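Local atomic coordinates of surface glycan binding protein B (Bacteroides ovatus, PDB entry 6E57), a protein that binds mixed-linkage beta-glucan at the cell surface of a gut bacterium, probably as part of the machinery that captures this cereal polysaccharide for use. Residues G196-V201 and V215-A220; K149-Y154 and Y187-G192. One frame throughout, in Å; residues are numbered along the deposited sequence.

Contact 1. Residues G196-V201 and V215-A220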
loop_
_atom_site.group_PDB
_atom_site.type_symbol
_atom_site.label_atom_id
_atom_site.label_comp_id
_atom_site.label_asym_id
_atom_site.label_seq_id
_atom_site.Cartn_x
_atom_site.Cartn_y
_atom_site.Cartn_z
ATOM N N GLY A 196 0.718 -19.186 -2.133
ATOM C CA GLY A 196 1.430 -18.705 -3.313
ATOM C C GLY A 196 0.749 -17.500 -3.942
ATOM O O GLY A 196 -0.226 -16.972 -3.396
ATOM N N ASP A 197 1.278 -17.083 -5.100
ATOM C CA ASP A 197 0.794 -15.936 -5.872
ATOM C C ASP A 197 0.151 -16.444 -7.170
ATOM O O ASP A 197 0.754 -17.226 -7.892
ATOM C CB ASP A 197 1.932 -14.949 -6.153
ATOM C CG ASP A 197 2.429 -14.211 -4.919
ATOM O OD1 ASP A 197 2.699 -14.883 -3.898
ATOM O OD2 ASP A 197 2.538 -12.966 -4.982
ATOM N N TYR A 198 -1.076 -15.991 -7.454
ATOM C CA TYR A 198 -1.832 -16.417 -8.636
ATOM C C TYR A 198 -2.254 -15.190 -9.449
ATOM O O TYR A 198 -2.623 -14.177 -8.878
ATOM C CB TYR A 198 -3.061 -17.233 -8.229
ATOM C CG TYR A 198 -2.769 -18.452 -7.390
ATOM C CD1 TYR A 198 -2.684 -18.367 -6.008
ATOM C CD2 TYR A 198 -2.588 -19.698 -7.973
ATOM C CE1 TYR A 198 -2.420 -19.481 -5.228
ATOM C CE2 TYR A 198 -2.320 -20.822 -7.207
ATOM C CZ TYR A 198 -2.238 -20.715 -5.829
ATOM O OH TYR A 198 -1.979 -21.816 -5.067
ATOM N N ARG A 199 -2.183 -15.301 -10.781
ATOM C CA ARG A 199 -2.713 -14.291 -11.704
ATOM C C ARG A 199 -4.179 -14.632 -12.007
ATOM O O ARG A 199 -4.465 -15.682 -12.576
ATOM C CB ARG A 199 -1.876 -14.231 -12.988
ATOM C CG ARG A 199 -2.267 -13.094 -13.924
ATOM C CD ARG A 199 -1.349 -12.950 -15.125
ATOM N NE ARG A 199 -0.026 -12.465 -14.764
ATOM C CZ ARG A 199 0.264 -11.202 -14.464
ATOM N NH1 ARG A 199 -0.691 -10.288 -14.415
ATOM N NH2 ARG A 199 1.515 -10.859 -14.209
ATOM N N ILE A 200 -5.096 -13.740 -11.609
ATOM C CA ILE A 200 -6.535 -13.990 -11.710
ATOM C C ILE A 200 -7.058 -13.423 -13.033
ATOM O O ILE A 200 -6.460 -12.523 -13.623
ATOM C CB ILE A 200 -7.312 -13.418 -10.505
ATOM C CG1 ILE A 200 -7.078 -11.918 -10.310
ATOM C CG2 ILE A 200 -6.998 -14.204 -9.241
ATOM C CD1 ILE A 200 -8.203 -11.218 -9.591
ATOM N N VAL A 201 -8.196 -13.973 -13.470
ATOM C CA VAL A 201 -8.850 -13.616 -14.716
ATOM C C VAL A 201 -10.352 -13.473 -14.438
ATOM O O VAL A 201 -10.938 -14.316 -13.760
ATOM C CB VAL A 201 -8.561 -14.674 -15.801
ATOM C CG1 VAL A 201 -9.428 -14.485 -17.037
ATOM C CG2 VAL A 201 -7.088 -14.697 -16.179
ATOM N N VAL A 215 -2.996 -12.075 -7.100
ATOM C CA VAL A 215 -3.535 -12.303 -5.764
ATOM C C VAL A 215 -2.519 -13.163 -5.005
ATOM O O VAL A 215 -1.860 -14.005 -5.604
ATOM C CB VAL A 215 -4.922 -12.974 -5.835
ATOM C CG1 VAL A 215 -5.243 -13.783 -4.588
ATOM C CG2 VAL A 215 -6.025 -11.961 -6.105
ATOM N N LYS A 216 -2.399 -12.937 -3.692
ATOM C CA LYS A 216 -1.490 -13.689 -2.831
ATOM C C LYS A 216 -2.305 -14.443 -1.771
ATOM O O LYS A 216 -2.986 -13.833 -0.950
ATOM C CB LYS A 216 -0.466 -12.750 -2.187
ATOM C CG LYS A 216 0.267 -13.331 -0.985
ATOM C CD LYS A 216 1.560 -12.622 -0.643
ATOM C CE LYS A 216 2.107 -13.045 0.702
ATOM N NZ LYS A 216 3.585 -12.986 0.724
ATOM N N VAL A 217 -2.201 -15.775 -1.802
ATOM C CA VAL A 217 -2.906 -16.675 -0.897
ATOM C C VAL A 217 -1.948 -17.087 0.228
ATOM O O VAL A 217 -0.877 -17.631 -0.043
ATOM C CB VAL A 217 -3.432 -17.910 -1.653
ATOM C CG1 VAL A 217 -4.240 -18.832 -0.750
ATOM C CG2 VAL A 217 -4.244 -17.512 -2.874
ATOM N N THR A 218 -2.355 -16.838 1.479
ATOM C CA THR A 218 -1.560 -17.190 2.660
ATOM C C THR A 218 -2.476 -17.675 3.790
ATOM O O THR A 218 -3.599 -17.183 3.951
ATOM C CB THR A 218 -0.701 -16.010 3.134
ATOM O OG1 THR A 218 0.037 -16.427 4.283
ATOM C CG2 THR A 218 -1.511 -14.779 3.476
ATOM N N ASN A 219 -1.965 -18.641 4.564
ATOM C CA ASN A 219 -2.581 -19.126 5.796
ATOM C C ASN A 219 -1.974 -18.410 7.009
ATOM O O ASN A 219 -2.496 -18.527 8.120
ATOM C CB ASN A 219 -2.396 -20.634 5.968
ATOM C CG ASN A 219 -3.057 -21.437 4.871
ATOM O OD1 ASN A 219 -4.274 -21.391 4.715
ATOM N ND2 ASN A 219 -2.265 -22.178 4.113
ATOM N N ALA A 220 -0.873 -17.679 6.790
ATOM C CA ALA A 220 -0.116 -17.060 7.867
ATOM C C ALA A 220 -0.906 -15.885 8.446
ATOM O O ALA A 220 -1.627 -15.188 7.726
ATOM C CB ALA A 220 1.230 -16.605 7.363
#

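Contact 2. Residues K149-Y154 and Y187-G192. With PO4 (phosphate ion), chain L.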
loop_
_atom_site.group_PDB
_atom_site.type_symbol
_atom_site.label_atom_id
_atom_site.label_comp_id
_atom_site.label_asym_id
_atom_site.label_seq_id
_atom_site.Cartn_x
_atom_site.Cartn_y
_atom_site.Cartn_z
ATOM N N LYS A 149 -11.993 -18.081 2.965
ATOM C CA LYS A 149 -12.532 -16.796 3.398
ATOM C C LYS A 149 -12.933 -15.961 2.179
ATOM O O LYS A 149 -12.607 -16.300 1.046
ATOM C CB LYS A 149 -11.493 -16.049 4.239
ATOM C CG LYS A 149 -10.899 -16.864 5.377
ATOM C CD LYS A 149 -10.450 -16.023 6.545
ATOM C CE LYS A 149 -10.044 -16.859 7.738
ATOM N NZ LYS A 149 -9.728 -16.009 8.908
ATOM N N THR A 150 -13.644 -14.861 2.451
ATOM C CA THR A 150 -14.099 -13.911 1.445
ATOM C C THR A 150 -12.987 -12.886 1.189
ATOM O O THR A 150 -12.200 -12.582 2.086
ATOM C CB THR A 150 -15.406 -13.234 1.885
ATOM O OG1 THR A 150 -15.176 -12.530 3.107
ATOM C CG2 THR A 150 -16.541 -14.215 2.087
ATOM N N ALA A 151 -12.941 -12.370 -0.044
ATOM C CA ALA A 151 -11.989 -11.340 -0.469
ATOM C C ALA A 151 -12.710 -10.327 -1.369
ATOM O O ALA A 151 -13.846 -10.560 -1.774
ATOM C CB ALA A 151 -10.824 -11.984 -1.179
ATOM N N ARG A 152 -12.036 -9.210 -1.670
ATOM C CA ARG A 152 -12.608 -8.115 -2.454
ATOM C C ARG A 152 -11.709 -7.782 -3.647
ATOM O O ARG A 152 -10.487 -7.787 -3.531
ATOM C CB ARG A 152 -12.739 -6.837 -1.622
ATOM C CG ARG A 152 -13.418 -7.023 -0.275
ATOM C CD ARG A 152 -13.425 -5.727 0.501
ATOM N NE ARG A 152 -14.424 -5.767 1.552
ATOM C CZ ARG A 152 -14.959 -4.693 2.115
ATOM N NH1 ARG A 152 -14.520 -3.490 1.785
ATOM N NH2 ARG A 152 -15.938 -4.824 2.993
ATOM N N LEU A 153 -12.351 -7.472 -4.777
ATOM C CA LEU A 153 -11.735 -6.783 -5.902
ATOM C C LEU A 153 -12.384 -5.400 -6.035
ATOM O O LEU A 153 -13.613 -5.285 -5.991
ATOM C CB LEU A 153 -11.938 -7.601 -7.183
ATOM C CG LEU A 153 -11.358 -9.016 -7.178
ATOM C CD1 LEU A 153 -11.776 -9.772 -8.430
ATOM C CD2 LEU A 153 -9.844 -8.989 -7.063
ATOM N N TYR A 154 -11.547 -4.365 -6.168
ATOM C CA TYR A 154 -11.961 -3.018 -6.540
ATOM C C TYR A 154 -11.521 -2.751 -7.982
ATOM O O TYR A 154 -10.457 -3.204 -8.398
ATOM C CB TYR A 154 -11.342 -1.970 -5.613
ATOM C CG TYR A 154 -11.838 -2.004 -4.191
ATOM C CD1 TYR A 154 -13.041 -1.414 -3.838
ATOM C CD2 TYR A 154 -11.097 -2.611 -3.190
ATOM C CE1 TYR A 154 -13.500 -1.432 -2.531
ATOM C CE2 TYR A 154 -11.543 -2.642 -1.878
ATOM C CZ TYR A 154 -12.747 -2.049 -1.548
ATOM O OH TYR A 154 -13.193 -2.080 -0.261
ATOM N N TYR A 187 -15.887 -12.256 -3.318
ATOM C CA TYR A 187 -15.724 -13.624 -3.796
ATOM C C TYR A 187 -15.052 -14.465 -2.707
ATOM O O TYR A 187 -14.297 -13.940 -1.899
ATOM C CB TYR A 187 -14.945 -13.638 -5.115
ATOM C CG TYR A 187 -13.487 -13.257 -5.019
ATOM C CD1 TYR A 187 -13.101 -11.962 -4.709
ATOM C CD2 TYR A 187 -12.488 -14.184 -5.268
ATOM C CE1 TYR A 187 -11.765 -11.603 -4.631
ATOM C CE2 TYR A 187 -11.148 -13.840 -5.197
ATOM C CZ TYR A 187 -10.784 -12.545 -4.879
ATOM O OH TYR A 187 -9.465 -12.199 -4.803
ATOM N N THR A 188 -15.353 -15.770 -2.701
ATOM C CA THR A 188 -14.814 -16.723 -1.733
ATOM C C THR A 188 -13.639 -17.481 -2.361
ATOM O O THR A 188 -13.759 -18.019 -3.462
ATOM C CB THR A 188 -15.889 -17.711 -1.260
ATOM O OG1 THR A 188 -17.061 -16.982 -0.895
ATOM C CG2 THR A 188 -15.435 -18.551 -0.086
ATOM N N ILE A 189 -12.513 -17.525 -1.641
ATOM C CA ILE A 189 -11.346 -18.308 -2.045
ATOM C C ILE A 189 -11.624 -19.769 -1.696
ATOM O O ILE A 189 -11.990 -20.071 -0.563
ATOM C CB ILE A 189 -10.057 -17.802 -1.363
ATOM C CG1 ILE A 189 -9.853 -16.292 -1.525
ATOM C CG2 ILE A 189 -8.851 -18.582 -1.862
ATOM C CD1 ILE A 189 -9.655 -15.833 -2.952
ATOM N N PRO A 190 -11.474 -20.724 -2.643
ATOM C CA PRO A 190 -11.630 -22.142 -2.323
ATOM C C PRO A 190 -10.598 -22.585 -1.275
ATOM O O PRO A 190 -9.495 -22.039 -1.234
ATOM C CB PRO A 190 -11.396 -22.870 -3.656
ATOM C CG PRO A 190 -11.582 -21.800 -4.718
ATOM C CD PRO A 190 -11.169 -20.497 -4.064
ATOM N N THR A 191 -10.975 -23.565 -0.445
ATOM C CA THR A 191 -10.125 -24.065 0.640
ATOM C C THR A 191 -8.931 -24.846 0.068
ATOM O O THR A 191 -7.849 -24.842 0.653
ATOM C CB THR A 191 -10.935 -24.915 1.629
ATOM O OG1 THR A 191 -11.524 -26.007 0.922
ATOM C CG2 THR A 191 -12.015 -24.126 2.337
ATOM N N GLY A 192 -9.140 -25.498 -1.083
ATOM C CA GLY A 192 -8.151 -26.378 -1.716
ATOM C C GLY A 192 -6.888 -25.654 -2.163
ATOM O O GLY A 192 -5.824 -26.270 -2.247
HETATM P P PO4 L . -17.282 -1.158 3.396
HETATM O O1 PO4 L . -16.598 -0.226 2.420
HETATM O O2 PO4 L . -18.518 -1.740 2.748
HETATM O O3 PO4 L . -17.689 -0.386 4.636
HETATM O O4 PO4 L . -16.328 -2.280 3.756
#

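Contact 1. Residues G196-V201 and V215-A220
Val215 opens the pairing with two backbone bonds to Tyr198: its N gives a hydrogen to Tyr198 O at 2.8 Å, and its O takes one from Tyr198 N, with N-H...O angles of 163° and 166°. The two residues therefore form an antiparallel hydrogen-bonded pair of the hairpin made by strands 196-203 and 209-217. Val215 CG2, anti to its own carbonyl carbon, meets Ile200 CG2 at 4.0 Å, and the two side chains run at about a right angle to each other.

Lys216 faces Asp197 as a non-hydrogen-bonded pair, with CA atoms 4.4 Å apart. The carboxylate lies against the lysine's CB, CG and CD, whereas Asp197 OD1 and Lys216 NZ are 5.1 Å apart, too far for a salt bridge, so any attraction is probably a loose, through-space one. The close backbones add a CA-H...O contact from Asp197 CA to Val215 O at 3.3 Å.

Val217 pairs with Gly196. Its N reaches Gly196 O at 2.8 Å, and Gly196 N returns a longer bond of 3.1 Å to Val217 O. On the face shared with Val215, Val217 CG2 rests 3.6 Å from both CD1 and CE1 of the Tyr198 ring, whose hydroxyl bonds to Ser194 O. Gly196 has phi 138°, where a CB would press on the preceding carbonyl oxygen.

Beyond the strand, Thr218 OG1 accepts from Ala220 N in an ST turn. Cohesion thus rests on four backbone hydrogen bonds and one apolar face, while the charged pair on the other face contributes no direct bond.

Contact 2. Residues K149-Y154 and Y187-G192
Ala151 and Tyr187 form an antiparallel hydrogen-bonded pair in a three-stranded antiparallel sheet: strand 150-154 lies at one edge and 184-188 in the middle, with 175-177 at the other edge. This sheet packs on a five-stranded one as a beta-sandwich, consistent with an immunoglobulin-like domain. Ala151 N binds Tyr187 O at 2.8 Å, and Tyr187 N returns a bond to Ala151 O at 3.1 Å. One pair along, Thr150 faces Thr188 without backbone bonds, and past it Ile189 N donates to Lys149 O at 3.0 Å, carrying the pairing just beyond the strand end.

The Tyr187 ring supplies the main side-chain contact. With CG between the backbone N and the carbonyl carbon (chi1 69°), the ring reaches over to strand 150-154, where its CE1 lies 3.6 Å from Ala151 CB and 3.7 Å from Leu153 CG. The Leu153 side chain meets it at about a right angle, and Leu153 CD2 also approaches the phenol oxygen. A serine here would lack the ring, and would probably leave Ala151 CB and Leu153 CG without this partner, opening a gap beside them on the side of strand 184-188.

Around this first shell, Val145 touches Ala151, Tyr187 and Ile189, while Ile164 of strand 163-166 packs on both Tyr187 and Leu153. At one end of the contact, Lys149 NZ makes a salt bridge to Glu244. On the exposed side, Arg152 runs extended from CG to NE, and Tyr184 makes a cation-pi contact with it. Its guanidinium grips a phosphate ion, probably from the crystallisation liquor: both NH1 and NH2 donate to O4 of the phosphate, at the guanidinium edge. Arg152 NH1 also donates to Tyr154 OH at 2.8 Å, with the hydroxyl 14° out of the guanidinium plane.

Overall arrangement
Along the chain, contact 2 closes before contact 1 opens, and strand 196-203 is the next strand after 184-188. The centres of the two contacts are about 10 Å apart on the same side of the chain's centre. Contact 1 belongs to a five-stranded mixed sheet, contact 2 to a separate three-stranded antiparallel one. The two sheets meet through side chains: Val215 CG2 lies 3.7 Å from Tyr187 OH, and Ile200 CD1 lies 3.7 Å from Leu153 CD2. Strand 144-145, at the edge of the larger sheet, touches residues of both contacts, so they share one apolar core. This mid-chain beta-sandwich, probably immunoglobulin-like, is separate in sequence from the glycan pocket that includes Trp322 and Trp372.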